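Local coordinates for bacteriohemerythrin (Methylococcus capsulatus, PDB 4XPX), which binds oxygen at a site of two iron atoms and may store it or deliver it to oxygen-requiring enzymes, at residues D19-K22 / T23-D26; F108-D111 / W112-H116. All coordinates share one frame; numbering follows the deposited sequence.

Contact 1 (D19-K22 / T23-D26). With FE2 (Fe (II) ion), chain C.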
ATOM      1  N   ASP A  19      -5.391 -10.608   2.721  1.00  8.47           N
ATOM      2  CA  ASP A  19      -4.748 -10.539   4.023  1.00  8.26           C
ATOM      3  C   ASP A  19      -3.698  -9.457   4.085  1.00  7.81           C
ATOM      4  O   ASP A  19      -3.617  -8.689   5.089  1.00  7.85           O
ATOM      5  CB  ASP A  19      -4.102 -11.882   4.343  1.00  9.21           C
ATOM      6  CG  ASP A  19      -5.113 -12.944   4.692  1.00 13.08           C
ATOM      7  OD1 ASP A  19      -6.281 -12.634   4.986  1.00 16.75           O
ATOM      8  OD2 ASP A  19      -4.698 -14.141   4.568  1.00 16.07           O
ATOM      9  N   GLN A  20      -2.893  -9.349   3.034  1.00  8.05           N
ATOM     10  CA  GLN A  20      -1.875  -8.284   3.013  1.00  7.59           C
ATOM     11  C   GLN A  20      -2.526  -6.920   2.952  1.00  7.00           C
ATOM     12  O   GLN A  20      -2.047  -5.970   3.598  1.00  7.46           O
ATOM     13  CB  GLN A  20      -0.880  -8.502   1.819  1.00  7.71           C
ATOM     14  CG  GLN A  20      -0.034  -9.748   2.020  1.00  9.33           C
ATOM     15  CD  GLN A  20       0.918  -9.988   0.874  1.00  7.91           C
ATOM     16  OE1 GLN A  20       0.740  -9.589  -0.229  1.00  9.18           O
ATOM     17  NE2 GLN A  20       2.066 -10.578   1.215  1.00 12.19           N
ATOM     18  N   HIS A  21      -3.623  -6.791   2.197  1.00  6.83           N
ATOM     19  CA  HIS A  21      -4.343  -5.492   2.191  1.00  7.35           C
ATOM     20  C   HIS A  21      -4.824  -5.122   3.564  1.00  7.07           C
ATOM     21  O   HIS A  21      -4.747  -3.964   4.001  1.00  7.26           O
ATOM     22  CB  HIS A  21      -5.494  -5.525   1.205  1.00  7.34           C
ATOM     23  CG  HIS A  21      -5.046  -5.615  -0.220  1.00  7.08           C
ATOM     24  ND1 HIS A  21      -5.838  -6.125  -1.231  1.00  7.47           N
ATOM     25  CD2 HIS A  21      -3.867  -5.234  -0.824  1.00  7.25           C
ATOM     26  CE1 HIS A  21      -5.154  -6.009  -2.380  1.00  7.33           C
ATOM     27  NE2 HIS A  21      -3.946  -5.498  -2.182  1.00  7.10           N
ATOM     28  N   LYS A  22      -5.389  -6.113   4.300  1.00  6.97           N
ATOM     29  CA  LYS A  22      -5.886  -5.812   5.662  1.00  7.35           C
ATOM     30  C   LYS A  22      -4.742  -5.361   6.542  1.00  7.86           C
ATOM     31  O   LYS A  22      -4.923  -4.388   7.361  1.00  7.59           O
ATOM     32  CB  LYS A  22      -6.601  -7.019   6.238  1.00  8.67           C
ATOM     33  CG  LYS A  22      -7.899  -7.348   5.570  1.00  9.79           C
ATOM     34  CD  LYS A  22      -8.419  -8.677   6.040  1.00 12.83           C
ATOM     35  CE  LYS A  22      -9.452  -9.151   5.170  1.00 13.38           C
ATOM     36  NZ  LYS A  22     -10.168 -10.354   5.655  1.00 13.66           N
ATOM     37  N   THR A  23      -3.542  -5.981   6.434  1.00  7.37           N
ATOM     38  CA  THR A  23      -2.411  -5.490   7.206  1.00  7.13           C
ATOM     39  C   THR A  23      -2.022  -4.086   6.804  1.00  6.50           C
ATOM     40  O   THR A  23      -1.763  -3.232   7.694  1.00  7.26           O
ATOM     41  CB  THR A  23      -1.207  -6.435   7.011  1.00  7.29           C
ATOM     42  OG1 THR A  23      -1.494  -7.715   7.580  1.00  8.29           O
ATOM     43  CG2 THR A  23       0.066  -5.875   7.623  1.00  8.04           C
ATOM     44  N   ILE A  24      -1.972  -3.777   5.509  1.00  6.49           N
ATOM     45  CA  ILE A  24      -1.668  -2.427   5.065  1.00  6.40           C
ATOM     46  C   ILE A  24      -2.634  -1.436   5.707  1.00  6.41           C
ATOM     47  O   ILE A  24      -2.213  -0.368   6.188  1.00  6.94           O
ATOM     48  CB  ILE A  24      -1.641  -2.349   3.548  1.00  6.45           C
ATOM     49  CG1 ILE A  24      -0.457  -3.107   2.969  1.00  7.39           C
ATOM     50  CG2 ILE A  24      -1.620  -0.907   3.093  1.00  7.45           C
ATOM     51  CD1 ILE A  24      -0.514  -3.385   1.492  1.00  8.36           C
ATOM     52  N   PHE A  25      -3.900  -1.738   5.646  1.00  6.60           N
ATOM     53  CA  PHE A  25      -4.905  -0.791   6.187  1.00  7.04           C
ATOM     54  C   PHE A  25      -4.624  -0.559   7.672  1.00  6.71           C
ATOM     55  O   PHE A  25      -4.701   0.583   8.167  1.00  7.56           O
ATOM     56  CB  PHE A  25      -6.333  -1.288   6.017  1.00  7.58           C
ATOM     57  CG  PHE A  25      -6.933  -1.186   4.635  1.00  7.19           C
ATOM     58  CD1 PHE A  25      -6.187  -1.289   3.441  1.00  7.51           C
ATOM     59  CD2 PHE A  25      -8.278  -0.962   4.517  1.00  8.52           C
ATOM     60  CE1 PHE A  25      -6.837  -1.239   2.217  1.00  8.44           C
ATOM     61  CE2 PHE A  25      -8.914  -0.866   3.280  1.00  9.57           C
ATOM     62  CZ  PHE A  25      -8.206  -1.044   2.119  1.00  8.70           C
ATOM     63  N   ASP A  26      -4.332  -1.620   8.415  1.00  7.11           N
ATOM     64  CA  ASP A  26      -4.043  -1.460   9.858  1.00  8.14           C
ATOM     65  C   ASP A  26      -2.814  -0.608  10.059  1.00  7.48           C
ATOM     66  O   ASP A  26      -2.758   0.243  11.000  1.00  8.48           O
ATOM     67  CB  ASP A  26      -3.883  -2.827  10.487  1.00  8.30           C
ATOM     68  CG  ASP A  26      -5.150  -3.574  10.741  1.00 12.52           C
ATOM     69  OD1 ASP A  26      -6.275  -2.993  10.685  1.00 15.97           O
ATOM     70  OD2 ASP A  26      -5.106  -4.857  11.050  1.00 15.51           O
TER
HETATM   71 FE   FE2 C 202      -2.567  -4.840  -3.615  1.00  7.98          FE
HETATM   72  O   HOH W   1      -7.516  -4.034   8.437  1.00 17.98           O
HETATM   73  O   HOH W   2      -1.374  -3.620  -4.627  1.00 10.45           O
HETATM   74  O   HOH W   3      -2.554  -2.569  -2.535  1.00  4.72           O

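Contact 2 (F108-D111 / W112-H116). With FE2 (Fe (II) ion), chain B.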
ATOM      1  N   PHE A 108      -3.176  10.488   1.374  1.00  7.57           N
ATOM      2  CA  PHE A 108      -2.711  10.180   0.025  1.00  8.26           C
ATOM      3  C   PHE A 108      -2.582   8.680  -0.132  1.00  7.00           C
ATOM      4  O   PHE A 108      -3.016   8.100  -1.148  1.00  7.73           O
ATOM      5  CB  PHE A 108      -1.396  10.899  -0.286  1.00  8.55           C
ATOM      6  CG  PHE A 108      -0.759  10.336  -1.531  1.00  8.45           C
ATOM      7  CD1 PHE A 108      -1.326  10.623  -2.797  1.00 11.33           C
ATOM      8  CD2 PHE A 108       0.251   9.414  -1.456  1.00  9.37           C
ATOM      9  CE1 PHE A 108      -0.801   9.955  -3.943  1.00 13.64           C
ATOM     10  CE2 PHE A 108       0.776   8.826  -2.595  1.00 11.17           C
ATOM     11  CZ  PHE A 108       0.220   9.098  -3.828  1.00 14.84           C
ATOM     12  N   VAL A 109      -1.916   8.005   0.816  1.00  7.45           N
ATOM     13  CA  VAL A 109      -1.770   6.567   0.738  1.00  7.61           C
ATOM     14  C   VAL A 109      -3.162   5.905   0.691  1.00  7.07           C
ATOM     15  O   VAL A 109      -3.379   4.990  -0.121  1.00  7.52           O
ATOM     16  CB  VAL A 109      -0.874   6.029   1.876  1.00  7.97           C
ATOM     17  CG1 VAL A 109      -0.832   4.513   1.843  1.00  9.59           C
ATOM     18  CG2 VAL A 109       0.512   6.585   1.757  1.00  9.46           C
ATOM     19  N   ARG A 110      -4.061   6.354   1.545  1.00  6.96           N
ATOM     20  CA  ARG A 110      -5.426   5.853   1.513  1.00  7.37           C
ATOM     21  C   ARG A 110      -6.044   6.035   0.129  1.00  7.43           C
ATOM     22  O   ARG A 110      -6.644   5.097  -0.422  1.00  7.67           O
ATOM     23  CB  ARG A 110      -6.228   6.534   2.603  1.00  7.85           C
ATOM     24  CG  ARG A 110      -7.710   6.143   2.712  1.00  8.93           C
ATOM     25  CD  ARG A 110      -8.668   6.774   1.692  1.00  8.96           C
ATOM     26  NE  ARG A 110      -8.586   8.194   1.607  1.00  9.70           N
ATOM     27  CZ  ARG A 110      -9.147   9.010   2.460  1.00  9.04           C
ATOM     28  NH1 ARG A 110      -9.816   8.605   3.514  1.00  9.64           N
ATOM     29  NH2 ARG A 110      -8.959  10.313   2.209  1.00 11.14           N
ATOM     30  N   ASP A 111      -5.958   7.235  -0.443  1.00  7.55           N
ATOM     31  CA  ASP A 111      -6.496   7.498  -1.763  1.00  7.51           C
ATOM     32  C   ASP A 111      -5.938   6.529  -2.785  1.00  7.14           C
ATOM     33  O   ASP A 111      -6.682   5.980  -3.639  1.00  8.50           O
ATOM     34  CB  ASP A 111      -6.245   8.923  -2.195  1.00  8.44           C
ATOM     35  CG  ASP A 111      -7.009   9.945  -1.450  1.00  9.74           C
ATOM     36  OD1 ASP A 111      -7.994   9.611  -0.755  1.00 10.46           O
ATOM     37  OD2 ASP A 111      -6.705  11.178  -1.573  1.00 11.94           O
ATOM     38  N   TRP A 112      -4.614   6.336  -2.748  1.00  7.33           N
ATOM     39  CA  TRP A 112      -3.980   5.450  -3.714  1.00  7.64           C
ATOM     40  C   TRP A 112      -4.550   4.044  -3.554  1.00  6.64           C
ATOM     41  O   TRP A 112      -4.891   3.385  -4.581  1.00  7.26           O
ATOM     42  CB  TRP A 112      -2.459   5.472  -3.508  1.00  7.87           C
ATOM     43  CG  TRP A 112      -1.716   4.737  -4.571  1.00  7.76           C
ATOM     44  CD1 TRP A 112      -1.179   5.300  -5.715  1.00  8.80           C
ATOM     45  CD2 TRP A 112      -1.493   3.343  -4.669  1.00  7.50           C
ATOM     46  NE1 TRP A 112      -0.604   4.354  -6.470  1.00  9.19           N
ATOM     47  CE2 TRP A 112      -0.782   3.123  -5.872  1.00  8.31           C
ATOM     48  CE3 TRP A 112      -1.750   2.255  -3.873  1.00  7.91           C
ATOM     49  CZ2 TRP A 112      -0.378   1.860  -6.302  1.00  8.81           C
ATOM     50  CZ3 TRP A 112      -1.368   1.001  -4.262  1.00  7.96           C
ATOM     51  CH2 TRP A 112      -0.675   0.828  -5.494  1.00  8.33           C
ATOM     52  N   LEU A 113      -4.657   3.554  -2.329  1.00  6.69           N
ATOM     53  CA  LEU A 113      -5.109   2.190  -2.072  1.00  7.47           C
ATOM     54  C   LEU A 113      -6.569   2.012  -2.470  1.00  7.32           C
ATOM     55  O   LEU A 113      -6.916   0.946  -3.050  1.00  8.12           O
ATOM     56  CB  LEU A 113      -4.969   1.845  -0.604  1.00  7.86           C
ATOM     57  CG  LEU A 113      -3.487   1.687  -0.102  1.00  7.76           C
ATOM     58  CD1 LEU A 113      -3.475   1.746   1.426  1.00  8.31           C
ATOM     59  CD2 LEU A 113      -2.937   0.349  -0.607  1.00  8.99           C
ATOM     60  N   VAL A 114      -7.421   2.953  -2.114  1.00  8.02           N
ATOM     61  CA  VAL A 114      -8.838   2.794  -2.362  1.00  8.55           C
ATOM     62  C   VAL A 114      -9.146   2.838  -3.860  1.00  8.64           C
ATOM     63  O   VAL A 114     -10.211   2.347  -4.267  1.00  9.63           O
ATOM     64  CB  VAL A 114      -9.715   3.673  -1.523  1.00 10.38           C
ATOM     65  CG1 VAL A 114      -9.440   3.374  -0.002  1.00 10.84           C
ATOM     66  CG2 VAL A 114      -9.695   4.929  -1.875  1.00 12.21           C
ATOM     67  N   ASN A 115      -8.266   3.518  -4.663  1.00  8.00           N
ATOM     68  CA  ASN A 115      -8.401   3.382  -6.104  1.00  7.93           C
ATOM     69  C   ASN A 115      -7.745   2.108  -6.629  1.00  7.66           C
ATOM     70  O   ASN A 115      -8.218   1.520  -7.601  1.00  8.87           O
ATOM     71  CB  ASN A 115      -7.818   4.605  -6.812  1.00 20.00           C
ATOM     72  CG  ASN A 115      -8.668   5.847  -6.626  1.00 20.00           C
ATOM     73  OD1 ASN A 115      -9.719   5.995  -7.250  1.00 20.00           O
ATOM     74  ND2 ASN A 115      -8.216   6.749  -5.762  1.00 20.00           N
ATOM     75  N   HIS A 116      -6.521   1.815  -6.201  1.00  6.91           N
ATOM     76  CA  HIS A 116      -5.787   0.718  -6.809  1.00  7.29           C
ATOM     77  C   HIS A 116      -6.431  -0.639  -6.538  1.00  7.23           C
ATOM     78  O   HIS A 116      -6.467  -1.493  -7.427  1.00  7.54           O
ATOM     79  CB  HIS A 116      -4.367   0.670  -6.172  1.00  7.18           C
ATOM     80  CG  HIS A 116      -3.466  -0.376  -6.758  1.00  7.29           C
ATOM     81  ND1 HIS A 116      -2.748  -0.201  -7.924  1.00  7.45           N
ATOM     82  CD2 HIS A 116      -3.188  -1.620  -6.312  1.00  7.58           C
ATOM     83  CE1 HIS A 116      -2.040  -1.309  -8.138  1.00  7.37           C
ATOM     84  NE2 HIS A 116      -2.256  -2.202  -7.196  1.00  7.42           N
TER
HETATM   85 FE   FE2 B 201      -1.473  -4.186  -6.828  1.00  7.01          FE
HETATM   86  O   HOH W   2      -1.374  -3.620  -4.627  1.00 10.45           O

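Contact 1 (D19-K22 / T23-D26)
His-21 and Lys-22 meet Phe-25 and Asp-26 one turn further along helix 15-34, a local contact within one helix of the hemerythrin four-helix bundle, on the turn that sends a histidine to one of the two irons. The backbone here is regular alpha helix. Phe-25 N bonds to His-21 O at 2.9 Å, and the same i to i+4 step joins Ile-24 to Gln-20, Thr-23 to Asp-19 and Asp-26 to Lys-22.

His-21 reaches inward to the metal. It takes a first torsion of -67°, its CG anti to the carbonyl carbon, and the ring puts NE2 2.1 Å from the iron. Two waters also bind this ion, one of them at 2.0 Å from the metal (water 2), and His-57, Glu-61 and Asp-121 complete the site. Only the CD1 end of Ile-24 comes near the imidazole, at its edge close to the ring plane, 4.5 Å from His-21 CD2. The neighbouring Gln-20 serves as second shell, its OE1 hydrogen-bonded to ND1 of His-57, which should help fix the rotation of that ligand, while its NE2 bonds to Ser-60.

Phe-25 leans back over the preceding turn, CD1 standing 3.1 Å from His-21 O in an oblique approach; beyond it the ring meets Phe-10 and Trp-5 edge-to-face. Trp-5 also receives Lys-22 in a cation-pi contact, so the N-terminal arm lies against this part of the helix.

Toward solvent the contacts become polar. Thr-23 OG1 adds a weak hydrogen bond to Asp-19 O, which already accepts the backbone N-H of Thr-23. Water 1 lies 2.8 Å from Lys-22 O and from Asp-26 OD1, within reach of either.

Contact 2 (F108-D111 / W112-H116)
Val-109 and Leu-113 pack together on helix 103-121: they run alongside each other in the same direction, with Val-109 CG1 3.8 Å from Leu-113 CD1. Arg-110 CD passes Val-114 CG1 at 3.9 Å. Phe-108 and Trp-112 touch more loosely, CZ to CD1, at an oblique angle, and both rest on Leu-83 of helix 73-95.

In this four-helix bundle of the hemerythrin family the inner face of this helix carries an iron ligand, His-116. It holds CG anti to the backbone N (chi1 -177°), and its NE2 binds iron at 2.2 Å; Glu-61, His-76, His-80, Asp-121 and water 2 bind the same ion. Trp-112 packs on the ligand as a second-shell neighbour: its CH2 sits over the middle of the imidazole, 3.2 Å above its plane, while CB of His-116 lies over one face of the indole, offset toward the rim, which probably restrains the rotation of both rings.

Polar bonds occupy the outer side. Arg-110, bent at chi2 and chi3, turns back to form a salt bridge with the next residue, NE to Asp-111 OD1 at 2.8 Å, meeting that oxygen from above the carboxylate plane. Asp-111 O accepts twice from Asn-115: the backbone N at 3.1 Å and, from the opposite face of the carbonyl plane, ND2 at 2.7 Å.

How the contacts relate
Contact 1 comes first along the chain, on helix 15-34, and contact 2 follows on helix 103-121, both within the same four-helix bundle. Their centres are 13 Å apart, yet the helices touch directly where Ile-24 CG2 packs 3.6 Å from Leu-113 CD1. Val-28, one turn beyond Ile-24, carries this apolar seam on against Val-109 and Leu-113. At the metal end each helix contributes a histidine to a different iron: His-21 to one, His-116 to the other. Water 2 belongs to both coordination spheres, and Glu-61 and Asp-121 bind both ions, so the two helices converge on one di-iron oxygen-binding centre.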